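Local coordinates for anti-sigma-I factor RsgI3 (Clostridium thermocellum, PDB 6QE7), which probably holds the sigma factor SigI3 inactive until its extracellular tandem PA14 domains, the part modelled here, bind plant cell-wall polysaccharide such as pectin, at residues A[62-74]-A[81-93]. Residues are numbered along the deposited sequence; the frame is centred on the assembly and turned at random.
Sequences YTFYTVTDDGVRL and LIDKWKSQSATEH. With CA (calcium ion), chain D.
Gln88 reaches from its loop to the bend between the strands of residues 62-69 and 72-74. Its NE2 donates to Thr68 O (3.1 Å) and more weakly to Asp70 O. Thr91 N meets that same Thr68 oxygen from the opposite face of the carbonyl plane, so two donors hold it. The far end of the amide is fixed too: His93 NE2 gives Gln88 OE1 a nearly straight bond of 2.9 Å, in plane and on a lone pair. Chi1 of 50° puts Gln88 CG between its backbone N and carbonyl carbon and, with the chain extended beyond, carries the amide to the two carbonyl oxygens.

Beside it, the cis peptide between Asp69 and Asp70 lies at a calcium ion bound by Asp69 OD1 (2.3 Å) and Asp70 OD1 (2.4 Å). Asp70 OD1 also accepts from His114 N, while OD2 turns to Gln88 N (3.1 Å); Gln113, Val115 and Ala117 supply the remaining protein ligands.

On the 72-74 strand, the Arg73 guanidinium lies flat on Trp85, planes 17° apart, while its NE forms a salt bridge with Asp83 OD1 (2.9 Å), approaching from above the carboxylate plane.

Between the layers, Ile82 CD1 meets Thr66 CG2 tip to tip (3.8 Å). The contact joins both sheets of the first PA14 beta-sandwich: 62-69 pairs antiparallel with 91-93 and, on its other side, with strand 119-125, whereas 72-74 runs between 81-84 and strand 105-113.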
ATOM      1  N   TYR A  62      20.654  11.254 -24.378  1.00 39.55           N
ATOM      2  CA  TYR A  62      20.426   9.850 -23.959  1.00 39.71           C
ATOM      3  C   TYR A  62      18.992   9.472 -24.251  1.00 43.82           C
ATOM      4  O   TYR A  62      18.072  10.293 -24.116  1.00 43.49           O
ATOM      5  CB  TYR A  62      20.804   9.633 -22.503  1.00 44.53           C
ATOM      6  CG  TYR A  62      22.280   9.455 -22.285  1.00 53.17           C
ATOM      7  CD1 TYR A  62      23.107  10.543 -22.035  1.00 51.11           C
ATOM      8  CD2 TYR A  62      22.848   8.187 -22.357  1.00 48.53           C
ATOM      9  CE1 TYR A  62      24.464  10.364 -21.823  1.00 48.57           C
ATOM     10  CE2 TYR A  62      24.204   8.003 -22.194  1.00 44.53           C
ATOM     11  CZ  TYR A  62      25.006   9.089 -21.895  1.00 49.49           C
ATOM     12  OH  TYR A  62      26.337   8.895 -21.703  1.00 41.19           O
ATOM     13  N   THR A  63      18.813   8.233 -24.677  1.00 44.42           N
ATOM     14  CA  THR A  63      17.530   7.506 -24.659  1.00 40.17           C
ATOM     15  C   THR A  63      17.600   6.557 -23.457  1.00 44.06           C
ATOM     16  O   THR A  63      18.605   5.819 -23.361  1.00 40.42           O
ATOM     17  CB  THR A  63      17.255   6.846 -26.015  1.00 40.28           C
ATOM     18  OG1 THR A  63      17.345   7.862 -27.018  1.00 40.96           O
ATOM     19  CG2 THR A  63      15.922   6.109 -26.084  1.00 36.30           C
ATOM     20  N   PHE A  64      16.641   6.640 -22.522  1.00 37.69           N
ATOM     21  CA  PHE A  64      16.345   5.588 -21.510  1.00 31.61           C
ATOM     22  C   PHE A  64      15.229   4.697 -22.042  1.00 30.59           C
ATOM     23  O   PHE A  64      14.236   5.141 -22.745  1.00 32.46           O
ATOM     24  CB  PHE A  64      15.935   6.187 -20.173  1.00 31.81           C
ATOM     25  CG  PHE A  64      17.097   6.840 -19.545  1.00 29.94           C
ATOM     26  CD1 PHE A  64      17.526   8.075 -19.998  1.00 36.87           C
ATOM     27  CD2 PHE A  64      17.853   6.180 -18.618  1.00 30.52           C
ATOM     28  CE1 PHE A  64      18.627   8.681 -19.428  1.00 30.79           C
ATOM     29  CE2 PHE A  64      18.934   6.806 -18.028  1.00 31.03           C
ATOM     30  CZ  PHE A  64      19.328   8.045 -18.446  1.00 33.42           C
ATOM     31  N   TYR A  65      15.431   3.406 -21.825  1.00 28.37           N
ATOM     32  CA  TYR A  65      14.437   2.360 -22.170  1.00 29.59           C
ATOM     33  C   TYR A  65      14.160   1.514 -20.919  1.00 30.52           C
ATOM     34  O   TYR A  65      15.092   1.169 -20.182  1.00 30.92           O
ATOM     35  CB  TYR A  65      14.915   1.384 -23.240  1.00 33.03           C
ATOM     36  CG  TYR A  65      15.702   1.962 -24.389  1.00 30.30           C
ATOM     37  CD1 TYR A  65      16.989   2.478 -24.221  1.00 33.09           C
ATOM     38  CD2 TYR A  65      15.146   1.982 -25.658  1.00 32.74           C
ATOM     39  CE1 TYR A  65      17.705   2.960 -25.316  1.00 36.36           C
ATOM     40  CE2 TYR A  65      15.845   2.479 -26.748  1.00 33.27           C
ATOM     41  CZ  TYR A  65      17.126   2.973 -26.574  1.00 30.25           C
ATOM     42  OH  TYR A  65      17.760   3.496 -27.682  1.00 41.82           O
ATOM     43  N   THR A  66      12.889   1.147 -20.769  1.00 27.65           N
ATOM     44  CA  THR A  66      12.376   0.189 -19.774  1.00 29.55           C
ATOM     45  C   THR A  66      11.742  -0.929 -20.582  1.00 28.00           C
ATOM     46  O   THR A  66      11.113  -0.666 -21.580  1.00 30.83           O
ATOM     47  CB  THR A  66      11.405   0.860 -18.799  1.00 30.12           C
ATOM     48  OG1 THR A  66      10.250   1.321 -19.514  1.00 23.34           O
ATOM     49  CG2 THR A  66      12.020   2.018 -18.050  1.00 32.88           C
ATOM     50  N   VAL A  67      12.016  -2.161 -20.203  1.00 30.76           N
ATOM     51  CA  VAL A  67      11.222  -3.298 -20.717  1.00 32.84           C
ATOM     52  C   VAL A  67      10.676  -3.973 -19.461  1.00 32.97           C
ATOM     53  O   VAL A  67      11.493  -4.483 -18.681  1.00 27.33           O
ATOM     54  CB  VAL A  67      12.085  -4.271 -21.562  1.00 32.35           C
ATOM     55  CG1 VAL A  67      11.220  -5.338 -22.192  1.00 36.15           C
ATOM     56  CG2 VAL A  67      12.845  -3.534 -22.637  1.00 39.59           C
ATOM     57  N   THR A  68       9.360  -3.970 -19.294  1.00 29.97           N
ATOM     58  CA  THR A  68       8.684  -4.350 -18.039  1.00 29.25           C
ATOM     59  C   THR A  68       7.450  -5.153 -18.361  1.00 29.02           C
ATOM     60  O   THR A  68       6.727  -4.845 -19.333  1.00 24.47           O
ATOM     61  CB  THR A  68       8.280  -3.172 -17.162  1.00 27.42           C
ATOM     62  OG1 THR A  68       7.512  -2.127 -17.811  1.00 24.55           O
ATOM     63  CG2 THR A  68       9.493  -2.516 -16.557  1.00 28.89           C
ATOM     64  N   ASP A  69       7.173  -6.042 -17.422  1.00 29.76           N
ATOM     65  CA  ASP A  69       5.845  -6.627 -17.207  1.00 32.78           C
ATOM     66  C   ASP A  69       5.679  -6.682 -15.694  1.00 29.35           C
ATOM     67  O   ASP A  69       6.451  -7.441 -15.094  1.00 27.13           O
ATOM     68  CB  ASP A  69       5.771  -7.984 -17.910  1.00 34.71           C
ATOM     69  CG  ASP A  69       4.497  -8.727 -17.572  1.00 32.62           C
ATOM     70  OD1 ASP A  69       3.808  -8.330 -16.560  1.00 27.42           O
ATOM     71  OD2 ASP A  69       4.183  -9.645 -18.321  1.00 33.41           O
ATOM     72  N   ASP A  70       4.757  -5.863 -15.067  1.00 25.91           N
ATOM     73  CA  ASP A  70       3.811  -5.004 -15.772  1.00 28.08           C
ATOM     74  C   ASP A  70       4.315  -3.577 -15.927  1.00 27.38           C
ATOM     75  O   ASP A  70       5.125  -3.321 -16.814  1.00 33.77           O
ATOM     76  CB  ASP A  70       2.443  -5.025 -15.111  1.00 28.17           C
ATOM     77  CG  ASP A  70       1.844  -6.420 -15.226  1.00 27.78           C
ATOM     78  OD1 ASP A  70       2.321  -7.335 -14.445  1.00 30.20           O
ATOM     79  OD2 ASP A  70       0.890  -6.588 -16.008  1.00 29.28           O
ATOM     80  N   GLY A  71       3.876  -2.666 -15.089  1.00 28.85           N
ATOM     81  CA  GLY A  71       3.957  -1.239 -15.429  1.00 27.60           C
ATOM     82  C   GLY A  71       5.195  -0.601 -14.862  1.00 26.24           C
ATOM     83  O   GLY A  71       5.978  -1.223 -14.103  1.00 25.48           O
ATOM     84  N   VAL A  72       5.422   0.621 -15.289  1.00 26.35           N
ATOM     85  CA  VAL A  72       6.676   1.312 -14.899  1.00 24.64           C
ATOM     86  C   VAL A  72       6.430   2.802 -14.832  1.00 20.16           C
ATOM     87  O   VAL A  72       5.707   3.323 -15.648  1.00 24.24           O
ATOM     88  CB  VAL A  72       7.774   0.929 -15.895  1.00 26.48           C
ATOM     89  CG1 VAL A  72       7.344   1.303 -17.304  1.00 27.30           C
ATOM     90  CG2 VAL A  72       9.171   1.518 -15.545  1.00 29.06           C
ATOM     91  N   ARG A  73       7.234   3.476 -14.062  1.00 22.92           N
ATOM     92  CA  ARG A  73       7.434   4.916 -14.202  1.00 26.70           C
ATOM     93  C   ARG A  73       8.918   5.209 -14.044  1.00 26.53           C
ATOM     94  O   ARG A  73       9.536   4.634 -13.107  1.00 24.43           O
ATOM     95  CB  ARG A  73       6.633   5.656 -13.118  1.00 31.16           C
ATOM     96  CG  ARG A  73       5.121   5.599 -13.251  1.00 26.33           C
ATOM     97  CD  ARG A  73       4.519   6.661 -12.318  1.00 30.02           C
ATOM     98  NE  ARG A  73       3.156   6.856 -12.784  1.00 34.04           N
ATOM     99  CZ  ARG A  73       2.084   6.336 -12.228  1.00 37.48           C
ATOM    100  NH1 ARG A  73       2.128   5.627 -11.078  1.00 28.70           N
ATOM    101  NH2 ARG A  73       0.950   6.662 -12.803  1.00 38.01           N
ATOM    102  N   LEU A  74       9.482   6.035 -14.930  1.00 29.90           N
ATOM    103  CA  LEU A  74      10.922   6.394 -14.830  1.00 28.45           C
ATOM    104  C   LEU A  74      11.074   7.881 -14.737  1.00 27.99           C
ATOM    105  O   LEU A  74      10.622   8.564 -15.681  1.00 24.76           O
ATOM    106  CB  LEU A  74      11.699   5.903 -16.067  1.00 31.47           C
ATOM    107  CG  LEU A  74      13.215   6.108 -16.013  1.00 30.41           C
ATOM    108  CD1 LEU A  74      13.811   5.452 -14.798  1.00 28.41           C
ATOM    109  CD2 LEU A  74      13.886   5.570 -17.278  1.00 32.90           C
ATOM    110  N   LEU A  81      10.034  10.696 -17.438  1.00 27.36           N
ATOM    111  CA  LEU A  81      10.309  10.409 -18.873  1.00 26.18           C
ATOM    112  C   LEU A  81       9.314   9.360 -19.377  1.00 30.31           C
ATOM    113  O   LEU A  81       8.901   9.514 -20.502  1.00 31.23           O
ATOM    114  CB  LEU A  81      11.736   9.852 -18.988  1.00 30.23           C
ATOM    115  CG  LEU A  81      12.845  10.873 -18.740  1.00 31.52           C
ATOM    116  CD1 LEU A  81      14.211  10.237 -18.875  1.00 35.82           C
ATOM    117  CD2 LEU A  81      12.661  12.041 -19.673  1.00 33.83           C
ATOM    118  N   ILE A  82       9.027   8.311 -18.568  1.00 28.10           N
ATOM    119  CA  ILE A  82       8.134   7.176 -18.917  1.00 27.98           C
ATOM    120  C   ILE A  82       7.091   6.963 -17.825  1.00 26.83           C
ATOM    121  O   ILE A  82       7.451   6.845 -16.627  1.00 29.15           O
ATOM    122  CB  ILE A  82       8.947   5.911 -19.182  1.00 29.86           C
ATOM    123  CG1 ILE A  82      10.046   6.145 -20.205  1.00 32.86           C
ATOM    124  CG2 ILE A  82       8.040   4.809 -19.663  1.00 28.72           C
ATOM    125  CD1 ILE A  82      11.145   5.108 -20.114  1.00 33.29           C
ATOM    126  N   ASP A  83       5.845   6.960 -18.273  1.00 29.47           N
ATOM    127  CA  ASP A  83       4.632   6.856 -17.433  1.00 31.43           C
ATOM    128  C   ASP A  83       3.763   5.810 -18.101  1.00 30.41           C
ATOM    129  O   ASP A  83       2.940   6.159 -18.906  1.00 28.28           O
ATOM    130  CB  ASP A  83       3.901   8.184 -17.264  1.00 32.86           C
ATOM    131  CG  ASP A  83       2.845   8.139 -16.166  1.00 36.31           C
ATOM    132  OD1 ASP A  83       2.616   7.079 -15.624  1.00 39.61           O
ATOM    133  OD2 ASP A  83       2.265   9.166 -15.871  1.00 43.57           O
ATOM    134  N   LYS A  84       3.941   4.555 -17.722  1.00 30.19           N
ATOM    135  CA  LYS A  84       3.171   3.449 -18.322  1.00 27.92           C
ATOM    136  C   LYS A  84       2.731   2.506 -17.213  1.00 27.66           C
ATOM    137  O   LYS A  84       3.196   1.323 -17.210  1.00 21.38           O
ATOM    138  CB  LYS A  84       4.031   2.740 -19.352  1.00 24.87           C
ATOM    139  CG  LYS A  84       4.318   3.567 -20.580  1.00 29.38           C
ATOM    140  CD  LYS A  84       3.100   4.018 -21.311  1.00 31.90           C
ATOM    141  CE  LYS A  84       3.552   4.844 -22.499  1.00 37.81           C
ATOM    142  NZ  LYS A  84       2.495   4.870 -23.505  1.00 39.32           N
ATOM    143  N   TRP A  85       2.001   3.050 -16.255  1.00 24.06           N
ATOM    144  CA  TRP A  85       1.608   2.282 -15.057  1.00 26.33           C
ATOM    145  C   TRP A  85       0.358   1.469 -15.352  1.00 26.03           C
ATOM    146  O   TRP A  85      -0.746   1.969 -15.171  1.00 23.71           O
ATOM    147  CB  TRP A  85       1.323   3.260 -13.927  1.00 28.58           C
ATOM    148  CG  TRP A  85       1.397   2.591 -12.593  1.00 26.56           C
ATOM    149  CD1 TRP A  85       0.383   2.438 -11.701  1.00 26.62           C
ATOM    150  CD2 TRP A  85       2.578   2.119 -11.929  1.00 24.72           C
ATOM    151  NE1 TRP A  85       0.847   1.824 -10.562  1.00 28.82           N
ATOM    152  CE2 TRP A  85       2.192   1.706 -10.619  1.00 24.22           C
ATOM    153  CE3 TRP A  85       3.894   1.934 -12.307  1.00 21.97           C
ATOM    154  CZ2 TRP A  85       3.034   1.022  -9.770  1.00 23.23           C
ATOM    155  CZ3 TRP A  85       4.766   1.298 -11.437  1.00 26.34           C
ATOM    156  CH2 TRP A  85       4.341   0.870 -10.164  1.00 28.48           C
ATOM    157  N   LYS A  86       0.525   0.274 -15.898  1.00 25.96           N
ATOM    158  CA  LYS A  86      -0.586  -0.530 -16.454  1.00 25.60           C
ATOM    159  C   LYS A  86      -0.116  -1.969 -16.576  1.00 28.58           C
ATOM    160  O   LYS A  86       1.112  -2.227 -16.512  1.00 27.24           O
ATOM    161  CB  LYS A  86      -1.061  -0.026 -17.821  1.00 28.35           C
ATOM    162  CG  LYS A  86      -0.033  -0.191 -18.934  1.00 31.81           C
ATOM    163  CD  LYS A  86      -0.402   0.489 -20.201  1.00 31.51           C
ATOM    164  CE  LYS A  86       0.560   0.188 -21.335  1.00 33.52           C
ATOM    165  NZ  LYS A  86      -0.012   0.737 -22.582  1.00 32.75           N
ATOM    166  N   SER A  87      -1.113  -2.807 -16.772  1.00 27.69           N
ATOM    167  CA  SER A  87      -1.044  -4.226 -17.100  1.00 28.34           C
ATOM    168  C   SER A  87      -0.462  -4.304 -18.519  1.00 29.02           C
ATOM    169  O   SER A  87      -0.999  -3.676 -19.479  1.00 30.09           O
ATOM    170  CB  SER A  87      -2.406  -4.836 -16.954  1.00 30.05           C
ATOM    171  OG  SER A  87      -2.396  -6.172 -17.340  1.00 33.06           O
ATOM    172  N   GLN A  88       0.674  -4.977 -18.650  1.00 25.06           N
ATOM    173  CA  GLN A  88       1.271  -5.185 -19.972  1.00 26.97           C
ATOM    174  C   GLN A  88       2.214  -6.379 -19.906  1.00 28.77           C
ATOM    175  O   GLN A  88       3.011  -6.442 -19.006  1.00 30.88           O
ATOM    176  CB  GLN A  88       2.061  -3.962 -20.458  1.00 32.45           C
ATOM    177  CG  GLN A  88       3.056  -3.422 -19.441  1.00 34.73           C
ATOM    178  CD  GLN A  88       3.864  -2.268 -19.990  1.00 40.58           C
ATOM    179  OE1 GLN A  88       3.375  -1.411 -20.701  1.00 37.75           O
ATOM    180  NE2 GLN A  88       5.155  -2.235 -19.673  1.00 50.39           N
ATOM    181  N   SER A  89       2.047  -7.308 -20.816  1.00 31.04           N
ATOM    182  CA  SER A  89       3.155  -8.167 -21.267  1.00 36.43           C
ATOM    183  C   SER A  89       4.412  -7.319 -21.459  1.00 33.90           C
ATOM    184  O   SER A  89       4.233  -6.094 -21.713  1.00 32.91           O
ATOM    185  CB  SER A  89       2.753  -8.842 -22.529  1.00 32.38           C
ATOM    186  OG  SER A  89       3.588  -9.936 -22.695  1.00 46.26           O
ATOM    187  N   ALA A  90       5.607  -7.948 -21.478  1.00 32.90           N
ATOM    188  CA  ALA A  90       6.934  -7.297 -21.601  1.00 32.57           C
ATOM    189  C   ALA A  90       6.922  -6.351 -22.793  1.00 36.78           C
ATOM    190  O   ALA A  90       6.613  -6.779 -23.912  1.00 34.69           O
ATOM    191  CB  ALA A  90       8.042  -8.293 -21.791  1.00 36.90           C
ATOM    192  N   THR A  91       7.181  -5.086 -22.548  1.00 30.36           N
ATOM    193  CA  THR A  91       6.957  -4.048 -23.556  1.00 31.02           C
ATOM    194  C   THR A  91       8.060  -3.058 -23.299  1.00 28.22           C
ATOM    195  O   THR A  91       8.255  -2.715 -22.141  1.00 34.77           O
ATOM    196  CB  THR A  91       5.578  -3.372 -23.465  1.00 32.69           C
ATOM    197  OG1 THR A  91       4.543  -4.358 -23.621  1.00 32.85           O
ATOM    198  CG2 THR A  91       5.454  -2.252 -24.479  1.00 37.21           C
ATOM    199  N   GLU A  92       8.721  -2.603 -24.358  1.00 28.52           N
ATOM    200  CA  GLU A  92       9.715  -1.540 -24.263  1.00 30.53           C
ATOM    201  C   GLU A  92       8.960  -0.208 -24.362  1.00 31.00           C
ATOM    202  O   GLU A  92       8.090  -0.158 -25.185  1.00 28.74           O
ATOM    203  CB  GLU A  92      10.647  -1.623 -25.471  1.00 33.10           C
ATOM    204  CG  GLU A  92      11.767  -0.608 -25.433  1.00 36.01           C
ATOM    205  CD  GLU A  92      12.968  -1.081 -26.253  1.00 41.05           C
ATOM    206  OE1 GLU A  92      12.817  -1.156 -27.436  1.00 48.73           O
ATOM    207  OE2 GLU A  92      13.976  -1.490 -25.679  1.00 51.14           O
ATOM    208  N   HIS A  93       9.425   0.816 -23.646  1.00 30.46           N
ATOM    209  CA  HIS A  93       8.984   2.232 -23.704  1.00 29.32           C
ATOM    210  C   HIS A  93      10.267   3.004 -23.533  1.00 33.43           C
ATOM    211  O   HIS A  93      11.226   2.433 -22.958  1.00 27.80           O
ATOM    212  CB  HIS A  93       8.006   2.620 -22.560  1.00 28.48           C
ATOM    213  CG  HIS A  93       6.754   1.804 -22.542  1.00 27.70           C
ATOM    214  ND1 HIS A  93       5.837   1.823 -23.591  1.00 30.13           N
ATOM    215  CD2 HIS A  93       6.254   0.926 -21.629  1.00 29.53           C
ATOM    216  CE1 HIS A  93       4.843   0.989 -23.326  1.00 28.27           C
ATOM    217  NE2 HIS A  93       5.059   0.455 -22.100  1.00 32.32           N
TER
HETATM  218 CA    CA D 401       2.612  -9.641 -15.114  1.00 30.91          CA
HETATM  219  O   HOH W   1       8.494  -0.782 -19.886  1.00 25.16           O
HETATM  220  O   HOH W   2       5.985 -10.600 -20.105  1.00 31.99           O
HETATM  221  O   HOH W   3       1.696 -10.307 -17.613  1.00 33.84           O
HETATM  222  O   HOH W   4       0.121  -9.226 -16.195  1.00 33.18           O
HETATM  223  O   HOH W   5       0.237   8.831 -14.616  1.00 48.32           O